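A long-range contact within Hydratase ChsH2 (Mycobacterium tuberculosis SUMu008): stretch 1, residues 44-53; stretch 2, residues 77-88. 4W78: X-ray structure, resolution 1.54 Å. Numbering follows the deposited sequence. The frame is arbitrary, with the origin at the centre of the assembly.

Stretch 1 (44-53) GSKDIFVNIL
Stretch 2 77-88: GLRLGVPWYAYD

The two stretches meet through a single beta bridge between Phe-49 and Tyr-85, whose CA atoms lie 4.4 Å apart, and together they bury 621 Å². Both backbones are extended here (phi/psi -144/155 at Phe-49, -87/158 at Tyr-85) and run antiparallel, so that Val-50 N donates to Trp-84 O at 3.0 Å and Ala-86 N donates to Ile-48 O at 3.2 Å. The same two carbonyls also receive CA-H...O contacts: Phe-49 CA lies 3.1 Å from Trp-84 O, and Tyr-85 CA lies 3.4 Å from Ile-48 O. Beyond the bridge the chains diverge; Ile-52 is in the first turn of a helix capped by the side chain of Asn-51, and Ile-52 CA lies 8.3 Å from Leu-80 CA, at the end of a strand.

A type II turn from Tyr-85 to Asp-88 (Ala-86 -49/135, Tyr-87 80/-5) shapes stretch 2. It is closed by Asp-88 N to Tyr-85 O at 3.0 Å, and the Asp-88 side chain (m) braces it by accepting from Tyr-85 N at OD2, 3.1 Å. Trp-84 NE1 donates to Asp-88 O at 3.0 Å, which satisfies the indole nitrogen and fixes the ring (chi1 t, chi2 -5°).

Tyr-85 (m, chi2 -54°) has the largest covered area, 111 Å². Its ring reaches along stretch 1 until Lys-46 N donates to Tyr-85 OH at 3.1 Å, nearly straight at 169°. Lys-46 (t, t, p, t) lays its aliphatic root over one ring face, CB 3.7 Å from the centroid, while its amine remains free for polar partners. Likewise Val-50 (t) sets CG2 over a face of the Trp-84 indole, 3.6 Å from CD2; a compact branched side chain suits this flat surface.

Apolar packing completes the contact. Ile-48 (p, t) brings CG1 to 4.0 Å from Ala-86 CB, the small methyl fitting close beside the bridge. Phe-49 (p, chi2 88°) places CB 3.9 Å from Tyr-85 CD1 as its ring leads away. Ile-52 (t, t) spans the wider gap: CG1 is 3.9 Å from Leu-78 CD1, and CD1 is 3.9 Å from Leu-80 CD1.

Waters link the polar groups. One joins Ser-45 OG (2.8 Å) and Tyr-85 OH (2.7 Å). Another accepts from Lys-46 NZ and donates to Ala-86 O and Asp-88 OD1, all at 2.7 Å, connecting charges whose NZ and OD1 are 4.5 Å apart, beyond a salt bridge. A third donates to Asp-47 OD2 (2.7 Å) and Ala-86 O (2.8 Å); Asp-47 (t) also accepts from Ile-48 N at OD1, 2.8 Å. The fourth extends the bridge, linking Trp-84 N to Val-50 O at 2.9 Å each.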

# COMPACT_ATOMS: atom_id res chain seq x y z
N GLY F 44 -1.54 -13.80 -20.74
CA GLY F 44 -1.36 -13.34 -22.10
C GLY F 44 -1.23 -11.83 -22.20
O GLY F 44 -1.21 -11.27 -23.30
N SER F 45 -1.16 -11.18 -21.05
CA SER F 45 -0.96 -9.74 -21.02
C SER F 45 0.54 -9.48 -21.15
O SER F 45 1.35 -10.34 -20.81
CB SER F 45 -1.54 -9.14 -19.73
OG SER F 45 -2.96 -9.28 -19.71
N LYS F 46 0.91 -8.33 -21.70
CA LYS F 46 2.33 -8.06 -21.96
C LYS F 46 3.14 -7.86 -20.67
O LYS F 46 4.29 -8.30 -20.57
CB LYS F 46 2.50 -6.84 -22.86
CG LYS F 46 3.93 -6.65 -23.33
CD LYS F 46 4.13 -5.32 -24.04
CE LYS F 46 4.36 -4.19 -23.04
NZ LYS F 46 4.86 -2.98 -23.76
N ASP F 47 2.53 -7.17 -19.72
CA ASP F 47 3.19 -6.79 -18.47
C ASP F 47 2.08 -6.41 -17.50
O ASP F 47 0.90 -6.51 -17.84
CB ASP F 47 4.09 -5.57 -18.73
CG ASP F 47 5.27 -5.48 -17.75
OD1 ASP F 47 5.20 -6.08 -16.65
OD2 ASP F 47 6.26 -4.80 -18.10
N ILE F 48 2.46 -5.98 -16.30
CA ILE F 48 1.47 -5.42 -15.39
C ILE F 48 0.79 -4.22 -16.05
O ILE F 48 1.36 -3.56 -16.92
CB ILE F 48 2.10 -5.00 -14.06
CG1 ILE F 48 3.15 -3.91 -14.26
CG2 ILE F 48 2.71 -6.23 -13.36
CD1 ILE F 48 3.63 -3.30 -12.94
N PHE F 49 -0.45 -3.97 -15.64
CA PHE F 49 -1.23 -2.91 -16.26
C PHE F 49 -2.10 -2.23 -15.22
O PHE F 49 -2.45 -2.81 -14.18
CB PHE F 49 -2.08 -3.42 -17.44
CG PHE F 49 -2.98 -4.57 -17.10
CD1 PHE F 49 -4.27 -4.35 -16.60
CD2 PHE F 49 -2.56 -5.88 -17.31
CE1 PHE F 49 -5.11 -5.42 -16.31
CE2 PHE F 49 -3.40 -6.95 -17.02
CZ PHE F 49 -4.67 -6.72 -16.52
N VAL F 50 -2.44 -0.98 -15.53
CA VAL F 50 -3.22 -0.13 -14.63
C VAL F 50 -4.64 -0.67 -14.45
O VAL F 50 -5.26 -1.13 -15.42
CB VAL F 50 -3.26 1.30 -15.22
CG1 VAL F 50 -4.20 2.22 -14.42
CG2 VAL F 50 -1.87 1.91 -15.27
N ASN F 51 -5.16 -0.60 -13.22
CA ASN F 51 -6.50 -1.14 -12.93
C ASN F 51 -7.60 -0.11 -13.19
O ASN F 51 -7.33 1.08 -13.39
CB ASN F 51 -6.59 -1.71 -11.50
CG ASN F 51 -6.68 -0.62 -10.42
OD1 ASN F 51 -6.27 0.51 -10.63
ND2 ASN F 51 -7.25 -0.97 -9.28
N ILE F 52 -8.85 -0.56 -13.19
CA ILE F 52 -9.93 0.33 -13.61
C ILE F 52 -10.28 1.36 -12.53
O ILE F 52 -10.76 2.44 -12.85
CB ILE F 52 -11.16 -0.48 -14.11
CG1 ILE F 52 -12.10 0.43 -14.94
CG2 ILE F 52 -11.87 -1.17 -12.95
CD1 ILE F 52 -13.11 -0.38 -15.72
N LEU F 53 -10.03 1.04 -11.27
CA LEU F 53 -10.29 2.01 -10.19
C LEU F 53 -9.32 3.18 -10.32
O LEU F 53 -9.66 4.31 -9.98
CB LEU F 53 -10.19 1.38 -8.78
CG LEU F 53 -11.29 0.39 -8.37
CD1 LEU F 53 -11.13 -0.96 -9.07
CD2 LEU F 53 -11.33 0.16 -6.86
N GLY F 77 -18.36 7.85 -16.46
CA GLY F 77 -18.57 6.61 -17.19
C GLY F 77 -17.40 6.39 -18.12
O GLY F 77 -17.03 7.28 -18.87
N LEU F 78 -16.80 5.21 -18.09
CA LEU F 78 -15.67 5.01 -18.97
C LEU F 78 -15.64 3.65 -19.62
O LEU F 78 -16.27 2.69 -19.14
CB LEU F 78 -14.35 5.32 -18.26
CG LEU F 78 -14.03 4.53 -16.99
CD1 LEU F 78 -13.41 3.18 -17.34
CD2 LEU F 78 -13.09 5.33 -16.10
N ARG F 79 -14.94 3.59 -20.74
CA ARG F 79 -14.72 2.33 -21.41
C ARG F 79 -13.25 2.21 -21.75
O ARG F 79 -12.60 3.17 -22.18
CB ARG F 79 -15.60 2.23 -22.66
CG ARG F 79 -15.39 3.31 -23.69
CD ARG F 79 -16.12 2.97 -25.00
NE ARG F 79 -15.94 4.02 -25.99
CZ ARG F 79 -16.50 4.03 -27.19
NH1 ARG F 79 -17.28 3.03 -27.58
NH2 ARG F 79 -16.27 5.05 -28.01
N LEU F 80 -12.70 1.02 -21.52
CA LEU F 80 -11.29 0.80 -21.76
C LEU F 80 -11.08 0.28 -23.17
O LEU F 80 -11.92 -0.44 -23.71
CB LEU F 80 -10.72 -0.16 -20.72
CG LEU F 80 -10.85 0.39 -19.29
CD1 LEU F 80 -10.23 -0.56 -18.29
CD2 LEU F 80 -10.21 1.79 -19.17
N GLY F 81 -9.97 0.68 -23.77
CA GLY F 81 -9.56 0.19 -25.06
C GLY F 81 -8.32 -0.65 -24.85
O GLY F 81 -8.38 -1.75 -24.30
N VAL F 82 -7.17 -0.13 -25.26
CA VAL F 82 -5.93 -0.87 -25.12
C VAL F 82 -5.46 -0.78 -23.67
O VAL F 82 -5.81 0.15 -22.95
CB VAL F 82 -4.85 -0.34 -26.09
CG1 VAL F 82 -5.33 -0.44 -27.52
CG2 VAL F 82 -4.47 1.09 -25.75
N PRO F 83 -4.67 -1.77 -23.22
CA PRO F 83 -4.16 -1.73 -21.85
C PRO F 83 -3.14 -0.62 -21.64
O PRO F 83 -2.49 -0.17 -22.59
CB PRO F 83 -3.51 -3.11 -21.67
CG PRO F 83 -4.05 -3.95 -22.78
CD PRO F 83 -4.30 -3.00 -23.92
N TRP F 84 -3.02 -0.17 -20.39
CA TRP F 84 -1.95 0.73 -20.01
C TRP F 84 -0.89 -0.10 -19.29
O TRP F 84 -1.01 -0.39 -18.09
CB TRP F 84 -2.49 1.86 -19.12
CG TRP F 84 -1.47 2.91 -18.77
CD1 TRP F 84 -0.12 2.92 -19.07
CD2 TRP F 84 -1.73 4.11 -18.06
NE1 TRP F 84 0.46 4.06 -18.58
CE2 TRP F 84 -0.51 4.81 -17.95
CE3 TRP F 84 -2.89 4.67 -17.52
CZ2 TRP F 84 -0.42 6.04 -17.31
CZ3 TRP F 84 -2.79 5.90 -16.88
CH2 TRP F 84 -1.56 6.57 -16.78
N TYR F 85 0.10 -0.52 -20.06
CA TYR F 85 1.17 -1.37 -19.57
C TYR F 85 2.30 -0.55 -18.96
O TYR F 85 2.47 0.63 -19.28
CB TYR F 85 1.74 -2.19 -20.72
CG TYR F 85 0.87 -3.32 -21.19
CD1 TYR F 85 0.39 -4.28 -20.30
CD2 TYR F 85 0.54 -3.45 -22.53
CE1 TYR F 85 -0.39 -5.34 -20.74
CE2 TYR F 85 -0.25 -4.49 -22.98
CZ TYR F 85 -0.71 -5.43 -22.08
OH TYR F 85 -1.48 -6.48 -22.54
N ALA F 86 3.09 -1.19 -18.10
CA ALA F 86 4.29 -0.56 -17.57
C ALA F 86 5.11 0.04 -18.70
O ALA F 86 5.29 -0.57 -19.77
CB ALA F 86 5.13 -1.56 -16.77
N TYR F 87 5.57 1.27 -18.45
CA TYR F 87 6.42 2.07 -19.34
C TYR F 87 5.70 2.79 -20.47
O TYR F 87 6.32 3.56 -21.21
CB TYR F 87 7.62 1.28 -19.88
CG TYR F 87 8.39 0.60 -18.78
CD1 TYR F 87 9.02 1.33 -17.79
CD2 TYR F 87 8.46 -0.79 -18.72
CE1 TYR F 87 9.72 0.71 -16.77
CE2 TYR F 87 9.15 -1.43 -17.71
CZ TYR F 87 9.78 -0.68 -16.74
OH TYR F 87 10.47 -1.31 -15.74
N ASP F 88 4.40 2.55 -20.60
CA ASP F 88 3.60 3.33 -21.53
C ASP F 88 3.33 4.69 -20.90
O ASP F 88 3.18 4.81 -19.68
CB ASP F 88 2.22 2.71 -21.78
CG ASP F 88 2.26 1.47 -22.65
OD1 ASP F 88 3.28 1.22 -23.34
OD2 ASP F 88 1.22 0.74 -22.66
O HOH W 1 -3.79 -7.10 -21.29
O HOH W 2 4.96 -0.65 -22.49
O HOH W 3 5.96 -3.21 -20.30
O HOH W 4 -4.82 -1.14 -18.33